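Local coordinates for 6-phospho-beta-glucosidase BglT (Thermotoga maritima, PDB 1UP7), which hydrolyses cellobiose 6'-phosphate to glucose 6-phosphate and glucose, using NAD+ and manganese as cofactors, at residues Ala301-Asp306 and His315-Arg320; Ile336-Tyr339 and Arg344-Thr347; Lys385-His390 and Lys400-Glu405; Ile372-Lys377 and Lys381-Ala386. All coordinates share one frame; numbering follows the deposited sequence.

Contact 1: Ala301-Asp306 and His315-Arg320; sequences AHLIRD and HIVNTR
In the C-terminal family 4 domain, helix 296-308 is tied to strand 313-320, an outermost strand, within this chain, of a three-stranded antiparallel sheet, chiefly by a histidine-carboxylate hydrogen bond between H315 and D306. The helix segment runs almost square to the strand, at 101°. H315 NE2 gives its N-H to D306 OD2 at 2.5 Å, a very short separation whose exact value is doubtful, with a fairly straight N-H...O angle of 155°. The carboxylate comes in at the ring edge, and its plane is turned 33° from that of the imidazole. Over one face of the same ring stands the backbone of L303, its CA 4.2 Å from the H315 centroid and close to the ring normal, a CH-pi contact. Further along the strand, L303 CD1 meets V317 CG2 at 4.2 Å, and both side chains also lie against I161 and L163. R305 NH1 adds a salt bridge from within the helix, reaching the syn side of D306 OD1 at 2.9 Å, with a weaker bond to OD2. One carboxylate therefore serves both imidazole and guanidinium. The geometry is consistent with a proton on NE2, while the arginine probably helps keep D306 ionised.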
loop_
_atom_site.group_PDB
_atom_site.type_symbol
_atom_site.label_atom_id
_atom_site.label_comp_id
_atom_site.label_asym_id
_atom_site.label_seq_id
_atom_site.Cartn_x
_atom_site.Cartn_y
_atom_site.Cartn_z
ATOM N N ALA A 301 4.276 5.264 34.495
ATOM C CA ALA A 301 3.235 5.826 35.341
ATOM C C ALA A 301 2.405 6.855 34.574
ATOM O O ALA A 301 1.168 6.860 34.675
ATOM C CB ALA A 301 3.847 6.457 36.605
ATOM N N HIS A 302 3.095 7.719 33.832
ATOM C CA HIS A 302 2.458 8.723 32.999
ATOM C C HIS A 302 1.587 8.059 31.920
ATOM O O HIS A 302 0.449 8.489 31.693
ATOM C CB HIS A 302 3.524 9.658 32.399
ATOM C CG HIS A 302 3.926 10.773 33.319
ATOM N ND1 HIS A 302 4.259 12.037 32.863
ATOM C CD2 HIS A 302 4.022 10.826 34.673
ATOM C CE1 HIS A 302 4.553 12.812 33.894
ATOM N NE2 HIS A 302 4.417 12.100 35.001
ATOM N N LEU A 303 2.107 6.992 31.304
ATOM C CA LEU A 303 1.351 6.186 30.341
ATOM C C LEU A 303 0.063 5.625 30.955
ATOM O O LEU A 303 -1.025 5.778 30.392
ATOM C CB LEU A 303 2.202 5.057 29.743
ATOM C CG LEU A 303 1.415 4.190 28.744
ATOM C CD1 LEU A 303 0.887 5.028 27.536
ATOM C CD2 LEU A 303 2.188 2.930 28.263
ATOM N N ILE A 304 0.191 5.014 32.132
ATOM C CA ILE A 304 -0.948 4.426 32.833
ATOM C C ILE A 304 -1.984 5.504 33.236
ATOM O O ILE A 304 -3.178 5.328 33.076
ATOM C CB ILE A 304 -0.464 3.562 34.055
ATOM C CG1 ILE A 304 0.081 2.226 33.581
ATOM C CG2 ILE A 304 -1.602 3.297 35.062
ATOM C CD1 ILE A 304 0.852 1.426 34.665
ATOM N N ARG A 305 -1.496 6.619 33.751
ATOM C CA ARG A 305 -2.314 7.768 34.085
ATOM C C ARG A 305 -3.174 8.216 32.889
ATOM O O ARG A 305 -4.381 8.390 33.025
ATOM C CB ARG A 305 -1.393 8.896 34.559
ATOM C CG ARG A 305 -2.054 10.142 35.117
ATOM C CD ARG A 305 -1.750 11.398 34.294
ATOM N NE ARG A 305 -0.504 12.050 34.652
ATOM C CZ ARG A 305 0.474 12.384 33.800
ATOM N NH1 ARG A 305 0.414 12.121 32.494
ATOM N NH2 ARG A 305 1.543 12.991 34.277
ATOM N N ASP A 306 -2.567 8.372 31.715
ATOM C CA ASP A 306 -3.280 8.922 30.550
ATOM C C ASP A 306 -4.099 7.839 29.839
ATOM O O ASP A 306 -5.024 8.130 29.098
ATOM C CB ASP A 306 -2.328 9.666 29.599
ATOM C CG ASP A 306 -1.575 10.773 30.295
ATOM O OD1 ASP A 306 -2.112 11.292 31.298
ATOM O OD2 ASP A 306 -0.438 11.193 29.953
ATOM N N HIS A 315 2.257 10.197 24.133
ATOM C CA HIS A 315 3.337 9.355 24.632
ATOM C C HIS A 315 4.020 8.644 23.488
ATOM O O HIS A 315 3.345 8.136 22.594
ATOM C CB HIS A 315 2.792 8.321 25.625
ATOM C CG HIS A 315 2.256 8.947 26.860
ATOM N ND1 HIS A 315 3.075 9.441 27.854
ATOM C CD2 HIS A 315 0.990 9.276 27.211
ATOM C CE1 HIS A 315 2.330 9.999 28.791
ATOM N NE2 HIS A 315 1.061 9.907 28.425
ATOM N N ILE A 316 5.347 8.613 23.520
ATOM C CA ILE A 316 6.083 7.881 22.517
ATOM C C ILE A 316 6.242 6.462 22.981
ATOM O O ILE A 316 6.798 6.196 24.027
ATOM C CB ILE A 316 7.431 8.512 22.184
ATOM C CG1 ILE A 316 7.237 9.968 21.738
ATOM C CG2 ILE A 316 8.094 7.688 21.090
ATOM C CD1 ILE A 316 8.532 10.785 21.660
ATOM N N VAL A 317 5.784 5.542 22.158
ATOM C CA VAL A 317 5.456 4.210 22.611
ATOM C C VAL A 317 5.744 3.237 21.453
ATOM O O VAL A 317 5.808 3.661 20.309
ATOM C CB VAL A 317 3.965 4.305 23.061
ATOM C CG1 VAL A 317 2.984 3.367 22.323
ATOM C CG2 VAL A 317 3.841 4.341 24.588
ATOM N N ASN A 318 5.989 1.960 21.745
ATOM C CA ASN A 318 6.145 0.947 20.682
ATOM C C ASN A 318 4.823 0.317 20.329
ATOM O O ASN A 318 4.156 -0.271 21.185
ATOM C CB ASN A 318 7.130 -0.167 21.043
ATOM C CG ASN A 318 8.525 0.332 21.167
ATOM O OD1 ASN A 318 9.358 0.179 20.265
ATOM N ND2 ASN A 318 8.797 0.973 22.282
ATOM N N THR A 319 4.461 0.424 19.056
ATOM C CA THR A 319 3.150 0.038 18.583
ATOM C C THR A 319 3.180 -0.038 17.053
ATOM O O THR A 319 4.176 0.385 16.437
ATOM C CB THR A 319 2.131 1.065 19.094
ATOM O OG1 THR A 319 0.814 0.564 18.872
ATOM C CG2 THR A 319 2.183 2.357 18.277
ATOM N N ARG A 320 2.117 -0.585 16.447
ATOM C CA ARG A 320 2.034 -0.653 14.983
ATOM C C ARG A 320 2.020 0.717 14.353
ATOM O O ARG A 320 1.311 1.589 14.805
ATOM C CB ARG A 320 0.793 -1.391 14.519
ATOM C CG ARG A 320 0.802 -2.889 14.712
ATOM C CD ARG A 320 -0.432 -3.549 14.092
ATOM N NE ARG A 320 -0.419 -4.992 14.240
ATOM C CZ ARG A 320 -1.524 -5.735 14.348
ATOM N NH1 ARG A 320 -2.714 -5.172 14.324
ATOM N NH2 ARG A 320 -1.447 -7.052 14.454
#

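Contact 2: Ile336-Tyr339 and Arg344-Thr347; sequences IPCY and RVHT
I336 sends CD1 toward T347 and stops 3.5 Å from its OG1. The torsion behind this is unusual in setting CG1 between the backbone N and the carbonyl carbon (chi1 47°), which carries the terminal methyl across to the second strand. T347 OG1 also has weak hydrogen bonds to R320 O and N321 O, so the isoleucine methyl lies beside an oxygen whose polar partners are elsewhere. Two residues on, C338 forms the non-hydrogen-bonded antiparallel pair with T347. Its CB rests 3.7 Å from V345 CG1, and its SG is 4.0 Å from T347 OG1. This is the beta hairpin of strands 333-341 and 344-347, the latter an outer strand of its sheet within the chain. Y339 and H346 form the hydrogen-bonded pair: Y339 N donates to H346 O over 2.7 Å, and H346 N returns a bond to Y339 O over 2.8 Å. On that face, opposite C338 and T347, H346 CD2 comes to the edge of the Y339 ring, 4.1 Å from Y339 CD2, the side chains crossing obliquely. R344 NH1 reaches H346 NE2 at 3.1 Å, nearly in the imidazole plane. Beyond them lies the second subunit, where the Y339 ring meets Y339 of that neighbouring chain and H346 ND1 bonds to its S349 O.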
loop_
_atom_site.group_PDB
_atom_site.type_symbol
_atom_site.label_atom_id
_atom_site.label_comp_id
_atom_site.label_asym_id
_atom_site.label_seq_id
_atom_site.Cartn_x
_atom_site.Cartn_y
_atom_site.Cartn_z
ATOM N N ILE A 336 7.023 5.546 18.319
ATOM C CA ILE A 336 6.406 6.713 17.658
ATOM C C ILE A 336 5.454 7.413 18.638
ATOM O O ILE A 336 4.953 6.772 19.577
ATOM C CB ILE A 336 5.615 6.294 16.367
ATOM C CG1 ILE A 336 4.716 5.059 16.658
ATOM C CG2 ILE A 336 6.568 6.034 15.182
ATOM C CD1 ILE A 336 3.820 4.588 15.445
ATOM N N PRO A 337 5.198 8.706 18.432
ATOM C CA PRO A 337 4.277 9.457 19.276
ATOM C C PRO A 337 2.837 9.037 19.040
ATOM O O PRO A 337 2.407 8.939 17.886
ATOM C CB PRO A 337 4.463 10.898 18.793
ATOM C CG PRO A 337 5.786 10.889 18.043
ATOM C CD PRO A 337 5.777 9.554 17.377
ATOM N N CYS A 338 2.099 8.792 20.124
ATOM C CA CYS A 338 0.702 8.361 20.056
ATOM C C CYS A 338 -0.192 9.181 20.971
ATOM O O CYS A 338 0.240 9.692 21.998
ATOM C CB CYS A 338 0.546 6.876 20.418
ATOM S SG CYS A 338 1.505 5.801 19.349
ATOM N N TYR A 339 -1.439 9.318 20.543
ATOM C CA TYR A 339 -2.458 10.001 21.305
ATOM C C TYR A 339 -3.060 8.935 22.213
ATOM O O TYR A 339 -3.616 7.938 21.757
ATOM C CB TYR A 339 -3.502 10.576 20.366
ATOM C CG TYR A 339 -4.673 11.243 21.038
ATOM C CD1 TYR A 339 -4.543 12.500 21.626
ATOM C CD2 TYR A 339 -5.928 10.643 21.042
ATOM C CE1 TYR A 339 -5.609 13.127 22.205
ATOM C CE2 TYR A 339 -7.026 11.275 21.608
ATOM C CZ TYR A 339 -6.859 12.516 22.196
ATOM O OH TYR A 339 -7.938 13.145 22.778
ATOM N N ARG A 344 -6.967 3.516 25.069
ATOM C CA ARG A 344 -6.550 3.324 23.663
ATOM C C ARG A 344 -5.355 4.181 23.263
ATOM O O ARG A 344 -5.082 5.226 23.856
ATOM C CB ARG A 344 -7.724 3.477 22.673
ATOM C CG ARG A 344 -9.117 3.005 23.156
ATOM C CD ARG A 344 -10.272 3.574 22.255
ATOM N NE ARG A 344 -11.226 4.499 22.919
ATOM C CZ ARG A 344 -11.119 5.837 22.957
ATOM N NH1 ARG A 344 -10.068 6.457 22.414
ATOM N NH2 ARG A 344 -12.053 6.550 23.583
ATOM N N VAL A 345 -4.646 3.697 22.258
ATOM C CA VAL A 345 -3.414 4.278 21.795
ATOM C C VAL A 345 -3.698 4.580 20.337
ATOM O O VAL A 345 -3.976 3.673 19.582
ATOM C CB VAL A 345 -2.237 3.250 21.964
ATOM C CG1 VAL A 345 -0.985 3.654 21.192
ATOM C CG2 VAL A 345 -1.874 3.123 23.418
ATOM N N HIS A 346 -3.682 5.846 19.942
ATOM C CA HIS A 346 -3.874 6.156 18.540
ATOM C C HIS A 346 -2.610 6.764 17.978
ATOM O O HIS A 346 -2.036 7.705 18.500
ATOM C CB HIS A 346 -5.063 7.073 18.321
ATOM C CG HIS A 346 -6.340 6.539 18.880
ATOM N ND1 HIS A 346 -7.163 5.684 18.175
ATOM C CD2 HIS A 346 -6.942 6.739 20.077
ATOM C CE1 HIS A 346 -8.204 5.366 18.924
ATOM N NE2 HIS A 346 -8.097 6.000 20.078
ATOM N N THR A 347 -2.197 6.196 16.897
ATOM C CA THR A 347 -1.113 6.677 16.101
ATOM C C THR A 347 -1.440 8.020 15.392
ATOM O O THR A 347 -2.567 8.246 14.947
ATOM C CB THR A 347 -0.817 5.488 15.169
ATOM O OG1 THR A 347 0.307 4.758 15.707
ATOM C CG2 THR A 347 -0.421 5.903 13.854
#

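Contact 3: Lys385-His390 and Lys400-Glu405; sequences KALLSH and KDLLEE
L387 points one methyl, CD2, at helix 396-409, and that single carbon makes the whole of the close contact with L402 and L403. Helix 380-389 is thereby paired with helix 396-409 across the connection 390-395. Against L403 the methyl lands on the base of the side chain: CD2 lies 3.9 Å from L403 CB and 4.2 Å from L403 CA, so the leucine end presses on the helix flank and does not meet the other isobutyl group end on. Against L402 the approach is methyl to methyl, L387 CD2 to L402 CD2 at 4.2 Å. L387 holds CG opposite its backbone N (chi1 -157°), which carries the branch toward helix 396-409 and brings CD2 to L403 CB. L403 has CG in the same sense (chi1 -177°), and its side chain also touches A383 and L384 on helix 380-389. The L387 and L403 side chains lie at a slant to each other.

V109 of helix 109-131 touches both L387 and L402, while F112 lies on L387 and P394 joins from the connecting loop. On helix 396-409, K400 meets W231 of the third subunit in a cation-pi contact.

Within 385-390, near the C-terminal end of helix 380-389, S389 OG bonds to A386 O at 2.6 Å, and S389 N reaches the same oxygen at 3.0 Å. That carbonyl thus holds two donors from one residue. Dispersion among three buried leucines carries the contact, probably with hydrophobic burial as its main gain; no polar group takes part across it, and the polar bonds of 385-390 and 400-405 stay within each segment or go to other parts of the assembly.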
loop_
_atom_site.group_PDB
_atom_site.type_symbol
_atom_site.label_atom_id
_atom_site.label_comp_id
_atom_site.label_asym_id
_atom_site.label_seq_id
_atom_site.Cartn_x
_atom_site.Cartn_y
_atom_site.Cartn_z
ATOM N N LYS A 385 19.891 -18.043 9.669
ATOM C CA LYS A 385 19.416 -17.078 8.721
ATOM C C LYS A 385 19.097 -15.739 9.391
ATOM O O LYS A 385 19.486 -14.692 8.852
ATOM C CB LYS A 385 18.192 -17.624 7.977
ATOM C CG LYS A 385 17.629 -16.781 6.859
ATOM C CD LYS A 385 16.378 -17.510 6.356
ATOM C CE LYS A 385 15.749 -16.727 5.227
ATOM N NZ LYS A 385 14.609 -17.386 4.613
ATOM N N ALA A 386 18.434 -15.757 10.550
ATOM C CA ALA A 386 18.173 -14.503 11.281
ATOM C C ALA A 386 19.474 -13.824 11.696
ATOM O O ALA A 386 19.667 -12.615 11.494
ATOM C CB ALA A 386 17.302 -14.728 12.491
ATOM N N LEU A 387 20.388 -14.619 12.239
ATOM C CA LEU A 387 21.646 -14.115 12.735
ATOM C C LEU A 387 22.467 -13.447 11.626
ATOM O O LEU A 387 23.023 -12.343 11.820
ATOM C CB LEU A 387 22.382 -15.268 13.400
ATOM C CG LEU A 387 23.449 -15.059 14.454
ATOM C CD1 LEU A 387 23.105 -14.012 15.565
ATOM C CD2 LEU A 387 23.788 -16.439 15.052
ATOM N N LEU A 388 22.515 -14.083 10.449
ATOM C CA LEU A 388 23.195 -13.487 9.284
ATOM C C LEU A 388 22.564 -12.219 8.755
ATOM O O LEU A 388 23.252 -11.436 8.088
ATOM C CB LEU A 388 23.231 -14.475 8.140
ATOM C CG LEU A 388 24.154 -15.677 8.239
ATOM C CD1 LEU A 388 23.840 -16.562 7.060
ATOM C CD2 LEU A 388 25.626 -15.200 8.241
ATOM N N SER A 389 21.271 -12.019 9.007
ATOM C CA SER A 389 20.567 -10.842 8.483
ATOM C C SER A 389 20.834 -9.553 9.273
ATOM O O SER A 389 20.571 -8.458 8.792
ATOM C CB SER A 389 19.043 -11.086 8.417
ATOM O OG SER A 389 18.455 -11.109 9.728
ATOM N N HIS A 390 21.327 -9.671 10.493
ATOM C CA HIS A 390 21.454 -8.494 11.344
ATOM C C HIS A 390 22.664 -7.685 10.884
ATOM O O HIS A 390 23.749 -8.268 10.725
ATOM C CB HIS A 390 21.635 -8.870 12.818
ATOM C CG HIS A 390 21.482 -7.701 13.732
ATOM N ND1 HIS A 390 22.380 -6.649 13.751
ATOM C CD2 HIS A 390 20.498 -7.376 14.607
ATOM C CE1 HIS A 390 21.953 -5.731 14.600
ATOM N NE2 HIS A 390 20.825 -6.158 15.150
ATOM N N LYS A 400 27.909 -20.259 12.315
ATOM C CA LYS A 400 27.583 -21.536 12.927
ATOM C C LYS A 400 28.134 -21.702 14.315
ATOM O O LYS A 400 27.395 -22.128 15.219
ATOM C CB LYS A 400 28.064 -22.694 12.055
ATOM C CG LYS A 400 26.934 -23.440 11.455
ATOM C CD LYS A 400 27.457 -24.312 10.349
ATOM C CE LYS A 400 26.760 -25.652 10.385
ATOM N NZ LYS A 400 26.170 -25.877 11.725
ATOM N N ASP A 401 29.423 -21.425 14.485
ATOM C CA ASP A 401 30.033 -21.557 15.804
ATOM C C ASP A 401 29.369 -20.593 16.785
ATOM O O ASP A 401 29.098 -20.970 17.917
ATOM C CB ASP A 401 31.550 -21.325 15.753
ATOM C CG ASP A 401 32.294 -22.461 15.096
ATOM O OD1 ASP A 401 31.791 -23.592 15.109
ATOM O OD2 ASP A 401 33.402 -22.321 14.545
ATOM N N LEU A 402 29.104 -19.372 16.341
ATOM C CA LEU A 402 28.472 -18.379 17.211
ATOM C C LEU A 402 27.095 -18.878 17.706
ATOM O O LEU A 402 26.804 -18.843 18.930
ATOM C CB LEU A 402 28.333 -17.001 16.512
ATOM C CG LEU A 402 27.522 -15.924 17.233
ATOM C CD1 LEU A 402 28.154 -15.621 18.579
ATOM C CD2 LEU A 402 27.375 -14.638 16.364
ATOM N N LEU A 403 26.258 -19.335 16.761
ATOM C CA LEU A 403 24.934 -19.859 17.120
ATOM C C LEU A 403 25.020 -21.004 18.125
ATOM O O LEU A 403 24.253 -21.052 19.074
ATOM C CB LEU A 403 24.092 -20.275 15.895
ATOM C CG LEU A 403 22.638 -20.783 16.199
ATOM C CD1 LEU A 403 21.715 -19.785 16.936
ATOM C CD2 LEU A 403 21.912 -21.295 14.973
ATOM N N GLU A 404 25.982 -21.898 17.926
ATOM C CA GLU A 404 26.188 -23.035 18.813
ATOM C C GLU A 404 26.524 -22.585 20.210
ATOM O O GLU A 404 25.988 -23.135 21.159
ATOM C CB GLU A 404 27.307 -23.933 18.291
ATOM C CG GLU A 404 26.808 -25.244 17.748
ATOM C CD GLU A 404 26.997 -25.361 16.246
ATOM O OE1 GLU A 404 28.131 -25.778 15.804
ATOM O OE2 GLU A 404 25.993 -25.045 15.529
ATOM N N GLU A 405 27.413 -21.595 20.332
ATOM C CA GLU A 405 27.772 -21.040 21.628
ATOM C C GLU A 405 26.556 -20.437 22.327
ATOM O O GLU A 405 26.319 -20.677 23.523
ATOM C CB GLU A 405 28.836 -19.977 21.473
ATOM C CG GLU A 405 30.183 -20.434 21.977
ATOM C CD GLU A 405 31.054 -19.272 22.399
ATOM O OE1 GLU A 405 31.461 -18.508 21.519
ATOM O OE2 GLU A 405 31.324 -19.133 23.598
#

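Contact 4: Ile372-Lys377 and Lys381-Ala386; sequences IEAYLK and KLALKA
A374 and L382 meet across the short turn that joins helices 355-376 and 380-389, one residue on each side of it. The alanine has only a methyl to offer, and that is what permits the close fit: A374 CB sits 3.3 Å from A383 N and 3.5 Å from L382 C, resting directly on the backbone of the second helix. Its other neighbours are side-chain carbons, L382 CB at 3.8 Å and A383 CB at 4.0 Å. L382 keeps CG opposite its carbonyl carbon (chi1 -61°) and then runs on extended (chi2 173°), which brings CD1 toward K377. There K377 CE meets L382 CD1 at 4.0 Å. The lysine gets there by a kinked route, bent at chi2, chi3 and chi4, and the two side chains cross at a slant. K385, by contrast, is fully extended, and its NZ forms a salt bridge with D354 of the third subunit. E373 OE1 has a weak hydrogen bond to H355 ND1 of the same neighbouring subunit. S379 OG in the connection accepts from L382 N. The join is thus apolar, a methyl against backbone, with the end of the K377 chain touching L382 at the rim and its ammonium probably kept toward water.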
loop_
_atom_site.group_PDB
_atom_site.type_symbol
_atom_site.label_atom_id
_atom_site.label_comp_id
_atom_site.label_asym_id
_atom_site.label_seq_id
_atom_site.Cartn_x
_atom_site.Cartn_y
_atom_site.Cartn_z
ATOM N N ILE A 372 11.900 -14.120 15.041
ATOM C CA ILE A 372 10.626 -14.615 15.547
ATOM C C ILE A 372 10.236 -15.901 14.808
ATOM O O ILE A 372 9.778 -16.866 15.417
ATOM C CB ILE A 372 9.536 -13.542 15.391
ATOM C CG1 ILE A 372 9.714 -12.443 16.470
ATOM C CG2 ILE A 372 8.208 -14.172 15.432
ATOM C CD1 ILE A 372 9.130 -11.078 16.065
ATOM N N GLU A 373 10.467 -15.922 13.502
ATOM C CA GLU A 373 10.136 -17.083 12.686
ATOM C C GLU A 373 10.991 -18.299 13.110
ATOM O O GLU A 373 10.479 -19.414 13.262
ATOM C CB GLU A 373 10.277 -16.756 11.184
ATOM C CG GLU A 373 9.024 -16.082 10.606
ATOM C CD GLU A 373 9.298 -15.161 9.398
ATOM O OE1 GLU A 373 10.366 -15.299 8.712
ATOM O OE2 GLU A 373 8.419 -14.274 9.139
ATOM N N ALA A 374 12.279 -18.063 13.350
ATOM C CA ALA A 374 13.167 -19.128 13.809
ATOM C C ALA A 374 12.663 -19.689 15.139
ATOM O O ALA A 374 12.656 -20.900 15.337
ATOM C CB ALA A 374 14.594 -18.621 13.973
ATOM N N TYR A 375 12.224 -18.803 16.031
ATOM C CA TYR A 375 11.782 -19.240 17.330
ATOM C C TYR A 375 10.472 -20.024 17.215
ATOM O O TYR A 375 10.366 -21.091 17.803
ATOM C CB TYR A 375 11.718 -18.085 18.331
ATOM C CG TYR A 375 10.860 -18.467 19.459
ATOM C CD1 TYR A 375 11.367 -19.231 20.488
ATOM C CD2 TYR A 375 9.506 -18.138 19.472
ATOM C CE1 TYR A 375 10.555 -19.649 21.522
ATOM C CE2 TYR A 375 8.688 -18.551 20.497
ATOM C CZ TYR A 375 9.226 -19.301 21.509
ATOM O OH TYR A 375 8.460 -19.719 22.536
ATOM N N LEU A 376 9.511 -19.522 16.426
ATOM C CA LEU A 376 8.197 -20.184 16.300
ATOM C C LEU A 376 8.318 -21.566 15.700
ATOM O O LEU A 376 7.571 -22.479 16.039
ATOM C CB LEU A 376 7.194 -19.347 15.491
ATOM C CG LEU A 376 6.708 -18.081 16.228
ATOM C CD1 LEU A 376 5.931 -17.183 15.300
ATOM C CD2 LEU A 376 5.853 -18.480 17.469
ATOM N N LYS A 377 9.290 -21.751 14.818
ATOM C CA LYS A 377 9.477 -23.065 14.241
ATOM C C LYS A 377 10.522 -23.872 15.018
ATOM O O LYS A 377 10.829 -24.995 14.621
ATOM C CB LYS A 377 9.860 -22.942 12.770
ATOM C CG LYS A 377 8.692 -23.087 11.842
ATOM C CD LYS A 377 8.469 -21.794 11.084
ATOM C CE LYS A 377 8.581 -22.023 9.577
ATOM N NZ LYS A 377 7.289 -22.524 9.052
ATOM N N LYS A 381 18.334 -23.874 11.747
ATOM C CA LYS A 381 18.566 -23.356 10.394
ATOM C C LYS A 381 18.045 -21.936 10.229
ATOM O O LYS A 381 18.743 -21.066 9.703
ATOM C CB LYS A 381 17.860 -24.226 9.339
ATOM C CG LYS A 381 18.694 -25.359 8.853
ATOM C CD LYS A 381 17.858 -26.476 8.137
ATOM C CE LYS A 381 18.850 -27.519 7.560
ATOM N NZ LYS A 381 18.264 -28.907 7.499
ATOM N N LEU A 382 16.814 -21.696 10.659
ATOM C CA LEU A 382 16.238 -20.372 10.489
ATOM C C LEU A 382 16.861 -19.340 11.417
ATOM O O LEU A 382 16.905 -18.168 11.079
ATOM C CB LEU A 382 14.709 -20.407 10.584
ATOM C CG LEU A 382 14.027 -21.292 9.504
ATOM C CD1 LEU A 382 12.537 -21.408 9.765
ATOM C CD2 LEU A 382 14.302 -20.820 8.047
ATOM N N ALA A 383 17.384 -19.797 12.559
ATOM C CA ALA A 383 18.093 -18.918 13.488
ATOM C C ALA A 383 19.413 -18.442 12.876
ATOM O O ALA A 383 19.779 -17.269 13.014
ATOM C CB ALA A 383 18.323 -19.602 14.836
ATOM N N LEU A 384 20.102 -19.343 12.175
ATOM C CA LEU A 384 21.305 -18.979 11.411
ATOM C C LEU A 384 20.988 -17.871 10.392
ATOM O O LEU A 384 21.707 -16.901 10.285
ATOM C CB LEU A 384 21.799 -20.200 10.645
ATOM C CG LEU A 384 23.214 -20.734 10.731
ATOM C CD1 LEU A 384 23.920 -20.507 12.099
ATOM C CD2 LEU A 384 23.176 -22.233 10.330
ATOM N N LYS A 385 19.891 -18.043 9.669
ATOM C CA LYS A 385 19.416 -17.078 8.721
ATOM C C LYS A 385 19.097 -15.739 9.391
ATOM O O LYS A 385 19.486 -14.692 8.852
ATOM C CB LYS A 385 18.192 -17.624 7.977
ATOM C CG LYS A 385 17.629 -16.781 6.859
ATOM C CD LYS A 385 16.378 -17.510 6.356
ATOM C CE LYS A 385 15.749 -16.727 5.227
ATOM N NZ LYS A 385 14.609 -17.386 4.613
ATOM N N ALA A 386 18.434 -15.757 10.550
ATOM C CA ALA A 386 18.173 -14.503 11.281
ATOM C C ALA A 386 19.474 -13.824 11.696
ATOM O O ALA A 386 19.667 -12.615 11.494
ATOM C CB ALA A 386 17.302 -14.728 12.491
#

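Overall arrangement
Following the chain, after helix 296-308 the path turns back, and contact 1 joins the helix to strand 313-320, closing a short loop of eight residues. Contact 2 follows in series, closing the hairpin 333-341/344-347, and the two touch because strands 313-320 and 333-341 are sheet neighbours: H315 O and C338 N lie 2.8 Å apart. Helix 355-376 then leads away to a region where contact 4, its centre about 30 Å from that of contact 1, closes the turn into helix 380-389. Contact 3 begins where contact 4 ends, sharing K385 and A386, and joins that helix to 396-409. Contacts 1 and 3 lie on opposite sides of the chain's centre. None nests within another; contact 2 faces the second subunit, contacts 3 and 4 the third.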